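Local coordinates for glucokinase (Enterococcus faecalis, PDB 2QM1), which probably phosphorylates glucose with ATP, as a glucokinase of the ROK family, and carries bound zinc and magnesium ions, at residues D5-G10 with K65-G70; T16-A21 with I35-L40; N262-V267 with S298-L303. All blocks are in the same frame, centred on the assembly; numbering follows the deposited sequence. Where two conformers were deposited one is given.

Contact 1 (D5-G10 with K65-G70); sequences DKKIIG and KEDFVG
K7 and D67 run side by side and point the same way. K7 opens strand 7-13, and D67 comes just before strand 68-75, its parallel neighbour in the five-stranded mixed sheet of the actin-like ATPase fold of ROK proteins. The K7 chain is extended until its last torsion, where it bends (chi4 62°). The bend brings NZ of K7 to OD2 of D67 at 3.0 Å, a salt bridge on the anti lone pair of that oxygen. The same NZ also donates to the backbone O of D5 at 3.1 Å, from above the carbonyl plane. The ammonium bridges O of D5 and OD2 of D67, two acceptors that lie close together.

F68 and I9 cross obliquely. CD1 of I9 lies over one face of the F68 ring, 3.7 Å from its centroid and 25° off the normal, a CH-pi contact displaced toward the CD2-CE2 rim. CB of K7 comes to the same ring at an oblique slant. I22 of strand 17-24 also packs on F68, K7 and I9. Elsewhere, V69 lies beside I8, with CB of V69 near CG2 of I8. CG2 of V69 meets CB of K6, whose chain crosses V69 at about a right angle.

The backbones are joined at K7. Its N donates to O of D67, and its O takes the N of V69 at 2.7 Å, nearly along the C=O axis. Further on, N of I9 reaches O of G70 at 3.0 Å.

The chemistry changes along the strands. At their start, one lysine probably offsets the repulsion between the D67 carboxylate and the D5 carbonyl, and would favour an ionised D67. Beyond it, the ring of F68 and CD1 of I9 make a buried apolar contact.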
loop_
_atom_site.group_PDB
_atom_site.type_symbol
_atom_site.label_atom_id
_atom_site.label_comp_id
_atom_site.label_asym_id
_atom_site.label_seq_id
_atom_site.Cartn_x
_atom_site.Cartn_y
_atom_site.Cartn_z
ATOM N N ASP B 5 21.808 30.998 -4.837
ATOM C CA ASP B 5 22.608 30.982 -3.608
ATOM C C ASP B 5 22.014 30.114 -2.504
ATOM O O ASP B 5 22.700 29.779 -1.545
ATOM C CB ASP B 5 22.806 32.405 -3.091
ATOM C CG ASP B 5 23.658 33.258 -4.044
ATOM O OD1 ASP B 5 24.696 32.756 -4.503
ATOM O OD2 ASP B 5 23.282 34.401 -4.366
ATOM N N LYS B 6 20.734 29.773 -2.619
ATOM C CA LYS B 6 20.045 28.942 -1.627
ATOM C C LYS B 6 20.561 27.540 -1.690
ATOM O O LYS B 6 20.784 27.010 -2.792
ATOM C CB LYS B 6 18.551 28.855 -1.905
ATOM C CG LYS B 6 17.744 30.175 -2.029
ATOM C CD LYS B 6 18.171 31.254 -1.105
ATOM C CE LYS B 6 17.801 31.026 0.339
ATOM N NZ LYS B 6 17.772 32.396 1.025
ATOM N N LYS B 7 20.687 26.945 -0.513
ATOM C CA LYS B 7 21.221 25.601 -0.297
ATOM C C LYS B 7 20.334 24.816 0.679
ATOM O O LYS B 7 19.621 25.395 1.515
ATOM C CB LYS B 7 22.653 25.666 0.240
ATOM C CG LYS B 7 23.686 26.426 -0.683
ATOM C CD LYS B 7 25.023 26.604 0.044
ATOM C CE LYS B 7 26.100 27.370 -0.802
ATOM N NZ LYS B 7 25.629 28.759 -1.109
ATOM N N ILE B 8 20.342 23.498 0.514
ATOM C CA ILE B 8 19.665 22.598 1.452
ATOM C C ILE B 8 20.739 21.572 1.859
ATOM O O ILE B 8 21.696 21.325 1.106
ATOM C CB ILE B 8 18.391 21.936 0.823
ATOM C CG1 ILE B 8 18.782 21.188 -0.449
ATOM C CG2 ILE B 8 17.342 22.998 0.465
ATOM C CD1 ILE B 8 17.637 20.811 -1.280
ATOM N N ILE B 9 20.616 21.079 3.087
ATOM C CA ILE B 9 21.515 20.066 3.620
ATOM C C ILE B 9 20.743 18.743 3.741
ATOM O O ILE B 9 19.626 18.704 4.274
ATOM C CB ILE B 9 22.095 20.496 5.005
ATOM C CG1 ILE B 9 23.004 21.721 4.860
ATOM C CG2 ILE B 9 22.875 19.280 5.674
ATOM C CD1 ILE B 9 23.305 22.497 6.169
ATOM N N GLY B 10 21.340 17.662 3.256
ATOM C CA GLY B 10 20.782 16.316 3.528
ATOM C C GLY B 10 21.703 15.491 4.416
ATOM O O GLY B 10 22.910 15.572 4.292
ATOM N N LYS B 65 25.030 31.255 6.842
ATOM C CA LYS B 65 23.982 30.412 7.459
ATOM C C LYS B 65 22.588 30.615 6.861
ATOM O O LYS B 65 21.754 29.706 6.869
ATOM C CB LYS B 65 23.925 30.722 8.953
ATOM C CG LYS B 65 22.811 30.045 9.705
ATOM C CD LYS B 65 23.169 29.948 11.181
ATOM C CE LYS B 65 22.124 29.178 11.922
ATOM N NZ LYS B 65 20.899 29.999 12.161
ATOM N N GLU B 66 22.342 31.817 6.365
ATOM C CA GLU B 66 21.034 32.193 5.862
ATOM C C GLU B 66 20.824 31.789 4.412
ATOM O O GLU B 66 19.726 31.916 3.906
ATOM C CB GLU B 66 20.846 33.693 5.997
ATOM C CG GLU B 66 21.737 34.536 5.081
ATOM C CD GLU B 66 23.091 34.921 5.665
ATOM O OE1 GLU B 66 23.730 35.800 5.049
ATOM O OE2 GLU B 66 23.529 34.376 6.711
ATOM N N ASP B 67 21.876 31.334 3.737
ATOM C CA ASP B 67 21.700 30.640 2.454
ATOM C C ASP B 67 20.952 29.320 2.602
ATOM O O ASP B 67 20.407 28.828 1.621
ATOM C CB ASP B 67 23.029 30.301 1.785
ATOM C CG ASP B 67 23.667 31.474 1.056
ATOM O OD1 ASP B 67 23.196 32.645 1.156
ATOM O OD2 ASP B 67 24.704 31.191 0.403
ATOM N N PHE B 68 20.982 28.712 3.788
ATOM C CA PHE B 68 20.408 27.370 3.979
ATOM C C PHE B 68 18.900 27.456 4.159
ATOM O O PHE B 68 18.432 28.140 5.087
ATOM C CB PHE B 68 21.025 26.626 5.185
ATOM C CG PHE B 68 22.475 26.226 4.979
ATOM C CD1 PHE B 68 23.473 26.862 5.673
ATOM C CD2 PHE B 68 22.825 25.231 4.074
ATOM C CE1 PHE B 68 24.793 26.524 5.470
ATOM C CE2 PHE B 68 24.147 24.882 3.890
ATOM C CZ PHE B 68 25.124 25.519 4.592
ATOM N N VAL B 69 18.153 26.791 3.263
ATOM C CA VAL B 69 16.671 26.823 3.302
ATOM C C VAL B 69 16.194 25.871 4.403
ATOM O O VAL B 69 15.250 26.159 5.183
ATOM C CB VAL B 69 16.065 26.454 1.914
ATOM C CG1 VAL B 69 14.553 26.137 2.017
ATOM C CG2 VAL B 69 16.376 27.546 0.883
ATOM N N GLY B 70 16.882 24.746 4.487
ATOM C CA GLY B 70 16.801 23.891 5.674
ATOM C C GLY B 70 17.612 22.610 5.619
ATOM O O GLY B 70 18.417 22.395 4.707
HETATM O O HOH W 1 17.547 30.567 3.750
#

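Contact 2 (T16-A21 with I35-L40); sequences TTIKFA and IETNIL
The beta hairpin of strands 17-24 and 29-36 has its open end here, where the first strand begins and the second finishes. I18 and I35 form an antiparallel hydrogen-bonded pair. N of I18 donates to O of I35 at 2.8 Å, nearly along the C=O axis. N of I35 returns the bond to O of I18 at 3.0 Å, in the carbonyl plane. T17 and E36 are the next, non-hydrogen-bonded pair, and their side chains diverge. One step further, N of T37 donates to O of T16 at 2.9 Å. This donor stands well above the carbonyl plane, 57° out of it, as the strand gives way to loop.

The side chains of I18 and I35 lie alongside each other, and their CD1 atoms meet at 3.9 Å. I35 holds CG1 in the crowded position between backbone N and carbonyl carbon (chi1 68°). Its CD1 comes to the edge of the F20 ring, 4.1 Å from CZ of F20. Helix 46-60 covers this apolar group, with S49 touching both I18 and I35.

T37 points toward the first strand and crosses I18 at about a right angle. Its OG1 lies 3.4 Å from CG1 of I18. That hydroxyl is hydrogen-bonded to O of G14, so it ties the end of the hairpin to the turn before T16. After it, OD1 of N38 accepts from N of L40, an Asx turn.

An antiparallel hairpin at the edge of a five-stranded mixed sheet, ordered 3-2-1-4-5, is typical of the actin-like ATPase fold to which ROK proteins belong.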
loop_
_atom_site.group_PDB
_atom_site.type_symbol
_atom_site.label_atom_id
_atom_site.label_comp_id
_atom_site.label_asym_id
_atom_site.label_seq_id
_atom_site.Cartn_x
_atom_site.Cartn_y
_atom_site.Cartn_z
ATOM N N THR B 16 26.717 2.590 10.614
ATOM C CA THR B 16 28.192 2.691 10.612
ATOM C C THR B 16 28.768 4.058 10.239
ATOM O O THR B 16 29.815 4.462 10.790
ATOM C CB THR B 16 28.793 1.724 9.571
ATOM O OG1 THR B 16 27.901 0.627 9.362
ATOM C CG2 THR B 16 30.099 1.225 10.034
ATOM N N THR B 17 28.095 4.730 9.292
ATOM C CA THR B 17 28.523 6.021 8.728
ATOM C C THR B 17 27.372 7.035 8.718
ATOM O O THR B 17 26.213 6.646 8.608
ATOM C CB THR B 17 29.037 5.908 7.259
ATOM O OG1 THR B 17 29.263 4.537 6.887
ATOM C CG2 THR B 17 30.302 6.719 7.081
ATOM N N ILE B 18 27.696 8.323 8.863
ATOM C CA ILE B 18 26.701 9.387 8.707
ATOM C C ILE B 18 27.241 10.212 7.546
ATOM O O ILE B 18 28.390 10.687 7.599
ATOM C CB ILE B 18 26.556 10.307 9.988
ATOM C CG1 ILE B 18 26.386 9.465 11.275
ATOM C CG2 ILE B 18 25.393 11.342 9.777
ATOM C CD1 ILE B 18 26.393 10.305 12.594
ATOM N N LYS B 19 26.437 10.334 6.494
ATOM C CA LYS B 19 26.843 11.061 5.305
ATOM C C LYS B 19 26.052 12.361 5.215
ATOM O O LYS B 19 24.884 12.363 5.540
ATOM C CB LYS B 19 26.528 10.247 4.084
ATOM C CG LYS B 19 27.181 8.913 4.066
ATOM C CD LYS B 19 27.360 8.507 2.635
ATOM C CE LYS B 19 27.185 7.052 2.456
ATOM N NZ LYS B 19 25.720 6.810 2.611
ATOM N N PHE B 20 26.700 13.425 4.738
ATOM C CA PHE B 20 26.091 14.753 4.594
ATOM C C PHE B 20 26.274 15.208 3.164
ATOM O O PHE B 20 27.252 14.800 2.483
ATOM C CB PHE B 20 26.793 15.754 5.490
ATOM C CG PHE B 20 26.886 15.341 6.921
ATOM C CD1 PHE B 20 26.022 15.873 7.861
ATOM C CD2 PHE B 20 27.868 14.454 7.348
ATOM C CE1 PHE B 20 26.112 15.497 9.202
ATOM C CE2 PHE B 20 27.947 14.060 8.694
ATOM C CZ PHE B 20 27.085 14.599 9.620
ATOM N N ALA B 21 25.333 16.021 2.688
ATOM C CA ALA B 21 25.583 16.769 1.461
ATOM C C ALA B 21 24.925 18.104 1.557
ATOM O O ALA B 21 23.944 18.247 2.274
ATOM C CB ALA B 21 25.065 16.053 0.237
ATOM N N ILE B 35 31.174 11.028 8.528
ATOM C CA ILE B 35 31.864 10.640 9.764
ATOM C C ILE B 35 31.366 9.255 10.177
ATOM O O ILE B 35 30.341 8.777 9.653
ATOM C CB ILE B 35 31.589 11.616 10.953
ATOM C CG1 ILE B 35 30.100 11.498 11.411
ATOM C CG2 ILE B 35 32.048 13.066 10.602
ATOM C CD1 ILE B 35 29.545 12.612 12.240
ATOM N N GLU B 36 32.072 8.629 11.123
ATOM C CA GLU B 36 31.621 7.371 11.735
ATOM C C GLU B 36 30.404 7.620 12.600
ATOM O O GLU B 36 30.233 8.690 13.175
ATOM C CB GLU B 36 32.715 6.731 12.623
ATOM C CG GLU B 36 34.108 6.732 12.019
ATOM C CD GLU B 36 35.132 5.896 12.831
ATOM O OE1 GLU B 36 35.548 6.334 13.947
ATOM O OE2 GLU B 36 35.533 4.807 12.320
ATOM N N THR B 37 29.586 6.601 12.744
ATOM C CA THR B 37 28.454 6.669 13.638
ATOM C C THR B 37 28.951 6.119 14.978
ATOM O O THR B 37 29.280 4.952 15.053
ATOM C CB THR B 37 27.286 5.836 13.077
ATOM O OG1 THR B 37 27.094 6.131 11.680
ATOM C CG2 THR B 37 25.970 6.092 13.857
ATOM N N ASN B 38 29.037 6.976 16.004
ATOM C CA ASN B 38 29.362 6.555 17.378
ATOM C C ASN B 38 28.119 6.069 18.114
ATOM O O ASN B 38 27.297 6.877 18.535
ATOM C CB ASN B 38 30.020 7.716 18.149
ATOM C CG ASN B 38 30.566 7.293 19.518
ATOM O OD1 ASN B 38 30.588 6.125 19.853
ATOM N ND2 ASN B 38 30.995 8.250 20.299
ATOM N N ILE B 39 27.994 4.756 18.284
ATOM C CA ILE B 39 26.836 4.156 18.962
ATOM C C ILE B 39 27.012 3.872 20.483
ATOM O O ILE B 39 26.079 3.360 21.153
ATOM C CB ILE B 39 26.291 2.887 18.216
ATOM C CG1 ILE B 39 27.249 1.690 18.353
ATOM C CG2 ILE B 39 25.972 3.198 16.731
ATOM C CD1 ILE B 39 26.550 0.349 18.424
ATOM N N LEU B 40 28.184 4.226 21.001
ATOM C CA LEU B 40 28.563 3.989 22.391
ATOM C C LEU B 40 27.756 4.860 23.342
ATOM O O LEU B 40 27.389 5.988 22.993
ATOM C CB LEU B 40 30.055 4.275 22.591
ATOM C CG LEU B 40 31.124 3.335 22.015
ATOM C CD1 LEU B 40 32.447 4.069 21.985
ATOM C CD2 LEU B 40 31.252 2.034 22.795
#

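Contact 3 (N262-V267 with S298-L303); sequences NPDSVV and STKIKL
Two parallel strands, 265-269 and 300-303, lie at one side of the second five-stranded mixed sheet of this actin-like ATPase fold. Within the chain, 300-303 is the outermost strand. N of K300 donates to O of D264, N of V266 to O of K300 at 3.0 Å, and N of K302 to O of V266 at 2.9 Å.

T299 carries the entry to the pair. Its OG1 is anti to the carbonyl carbon (chi1 -61°) and donates to O of P263 at 2.7 Å, in the carbonyl plane. Its CG2, anti to the backbone N, rests on CG of P263 at 3.7 Å. The hydroxyl and the methyl thus both meet the same proline. A161 of the second subunit packs on N262 and S298, so this end of the strands lies at the dimer interface.

V266 and I301 share one face and run side by side. I301 has CG1 anti to the carbonyl carbon (chi1 -59°) and bends at chi2 (-45°), which turns CD1 to CB of V266 at 3.7 Å. F287 of helix 277-289 packs on both T299 and I301, while I140 of strand 137-142 touches V266.

S265, K300 and K302 lie on the other face. The K302 chain is extended beyond CG and passes S265, with CD 3.8 Å from CB of S265. K300 instead bends at chi3 and chi4 and lies beside D264, its NZ in a long salt bridge with OD2 of D264. The other oxygen, OD1, is near NZ of K302 but beyond a salt bridge. NZ of K302 also donates to O of A130. One water joins D264 and K302: it donates to OD1 of D264 at 2.8 Å and accepts from NZ of K302 at 2.5 Å.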
loop_
_atom_site.group_PDB
_atom_site.type_symbol
_atom_site.label_atom_id
_atom_site.label_comp_id
_atom_site.label_asym_id
_atom_site.label_seq_id
_atom_site.Cartn_x
_atom_site.Cartn_y
_atom_site.Cartn_z
ATOM N N ASN B 262 -0.525 -0.376 -7.428
ATOM C CA ASN B 262 -0.404 -0.019 -8.831
ATOM C C ASN B 262 0.532 1.178 -9.108
ATOM O O ASN B 262 0.157 2.086 -9.818
ATOM C CB ASN B 262 -1.786 0.306 -9.428
ATOM C CG ASN B 262 -1.738 0.416 -10.959
ATOM O OD1 ASN B 262 -0.848 -0.167 -11.630
ATOM N ND2 ASN B 262 -2.664 1.139 -11.507
ATOM N N PRO B 263 1.753 1.176 -8.589
ATOM C CA PRO B 263 2.590 2.388 -8.739
ATOM C C PRO B 263 3.094 2.514 -10.160
ATOM O O PRO B 263 3.033 1.576 -10.916
ATOM C CB PRO B 263 3.769 2.105 -7.785
ATOM C CG PRO B 263 3.929 0.601 -7.918
ATOM C CD PRO B 263 2.489 0.079 -7.936
ATOM N N ASP B 264 3.578 3.673 -10.561
ATOM C CA ASP B 264 4.095 3.769 -11.943
ATOM C C ASP B 264 5.312 2.844 -12.050
ATOM O O ASP B 264 5.533 2.157 -13.059
ATOM C CB ASP B 264 4.454 5.190 -12.311
ATOM C CG ASP B 264 5.137 5.283 -13.674
ATOM O OD1 ASP B 264 6.275 5.800 -13.723
ATOM O OD2 ASP B 264 4.549 4.825 -14.680
ATOM N N SER B 265 6.077 2.801 -10.967
ATOM C CA SER B 265 7.204 1.885 -10.897
ATOM C C SER B 265 7.526 1.403 -9.464
ATOM O O SER B 265 7.210 2.075 -8.480
ATOM C CB SER B 265 8.451 2.538 -11.526
ATOM O OG SER B 265 8.964 3.575 -10.714
ATOM N N VAL B 266 8.103 0.214 -9.413
ATOM C CA VAL B 266 8.853 -0.323 -8.256
ATOM C C VAL B 266 10.343 -0.205 -8.587
ATOM O O VAL B 266 10.827 -0.781 -9.568
ATOM C CB VAL B 266 8.422 -1.785 -7.985
ATOM C CG1 VAL B 266 9.254 -2.486 -6.859
ATOM C CG2 VAL B 266 6.888 -1.812 -7.668
ATOM N N VAL B 267 11.054 0.592 -7.798
ATOM C CA VAL B 267 12.500 0.813 -8.004
ATOM C C VAL B 267 13.310 -0.040 -7.024
ATOM O O VAL B 267 13.116 0.067 -5.818
ATOM C CB VAL B 267 12.862 2.316 -7.842
ATOM C CG1 VAL B 267 14.372 2.558 -8.076
ATOM C CG2 VAL B 267 11.994 3.169 -8.791
ATOM N N SER B 298 1.012 -2.031 -16.754
ATOM C CA SER B 298 1.248 -0.637 -16.363
ATOM C C SER B 298 2.449 -0.407 -15.401
ATOM O O SER B 298 3.323 0.394 -15.713
ATOM C CB SER B 298 -0.047 0.007 -15.845
ATOM O OG SER B 298 -0.603 -0.708 -14.743
ATOM N N THR B 299 2.511 -1.142 -14.283
ATOM C CA THR B 299 3.590 -0.982 -13.297
ATOM C C THR B 299 4.920 -1.548 -13.811
ATOM O O THR B 299 4.972 -2.671 -14.329
ATOM C CB THR B 299 3.222 -1.554 -11.911
ATOM O OG1 THR B 299 2.057 -0.853 -11.363
ATOM C CG2 THR B 299 4.433 -1.397 -10.934
ATOM N N LYS B 300 5.975 -0.717 -13.750
ATOM C CA LYS B 300 7.273 -1.129 -14.318
ATOM C C LYS B 300 8.282 -1.486 -13.244
ATOM O O LYS B 300 8.319 -0.827 -12.193
ATOM C CB LYS B 300 7.836 -0.031 -15.218
ATOM C CG LYS B 300 6.898 0.267 -16.419
ATOM C CD LYS B 300 7.385 1.452 -17.246
ATOM C CE LYS B 300 6.864 2.776 -16.676
ATOM N NZ LYS B 300 6.472 3.621 -17.848
ATOM N N ILE B 301 9.079 -2.523 -13.500
ATOM C CA ILE B 301 10.163 -2.915 -12.564
ATOM C C ILE B 301 11.494 -2.242 -13.007
ATOM O O ILE B 301 12.018 -2.519 -14.082
ATOM C CB ILE B 301 10.315 -4.453 -12.423
ATOM C CG1 ILE B 301 9.011 -5.128 -11.919
ATOM C CG2 ILE B 301 11.477 -4.811 -11.478
ATOM C CD1 ILE B 301 8.286 -4.368 -10.659
ATOM N N LYS B 302 12.008 -1.355 -12.158
ATOM C CA LYS B 302 13.170 -0.521 -12.480
ATOM C C LYS B 302 14.332 -0.761 -11.502
ATOM O O LYS B 302 14.117 -1.275 -10.391
ATOM C CB LYS B 302 12.760 0.967 -12.479
ATOM C CG LYS B 302 11.611 1.312 -13.434
ATOM C CD LYS B 302 11.607 2.825 -13.654
ATOM C CE LYS B 302 10.534 3.228 -14.681
ATOM N NZ LYS B 302 10.331 4.736 -14.706
ATOM N N LEU B 303 15.561 -0.428 -11.943
ATOM C CA LEU B 303 16.733 -0.344 -11.071
ATOM C C LEU B 303 16.937 1.088 -10.561
ATOM O O LEU B 303 16.578 2.058 -11.252
ATOM C CB LEU B 303 17.965 -0.753 -11.824
ATOM C CG LEU B 303 18.139 -2.200 -12.232
ATOM C CD1 LEU B 303 19.255 -2.214 -13.280
ATOM C CD2 LEU B 303 18.486 -3.058 -11.012
HETATM O O HOH W 2 8.244 5.603 -15.768
#

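Overall arrangement
Contacts 1 and 2 belong to one sheet. Strands 7-13 and 17-24 are neighbours in it, and G10 N lies 2.8 Å from A21 O, a probable hydrogen bond. Contact 3 belongs to the other five-stranded sheet, with its nearest atoms about 16 Å from contact 2 and about 19 Å from contact 1. All three are partly buried, but contact 3 has the largest share of buried residues and alone touches the second subunit. Contacts 1 and 3 pair parallel strands. Both add lysine-aspartate charges: K7 shares the face of F68, while K300 and K302 lie opposite V266 and I301. Contact 2 pairs antiparallel strands of a hairpin, and its side chains meet mainly through apolar groups.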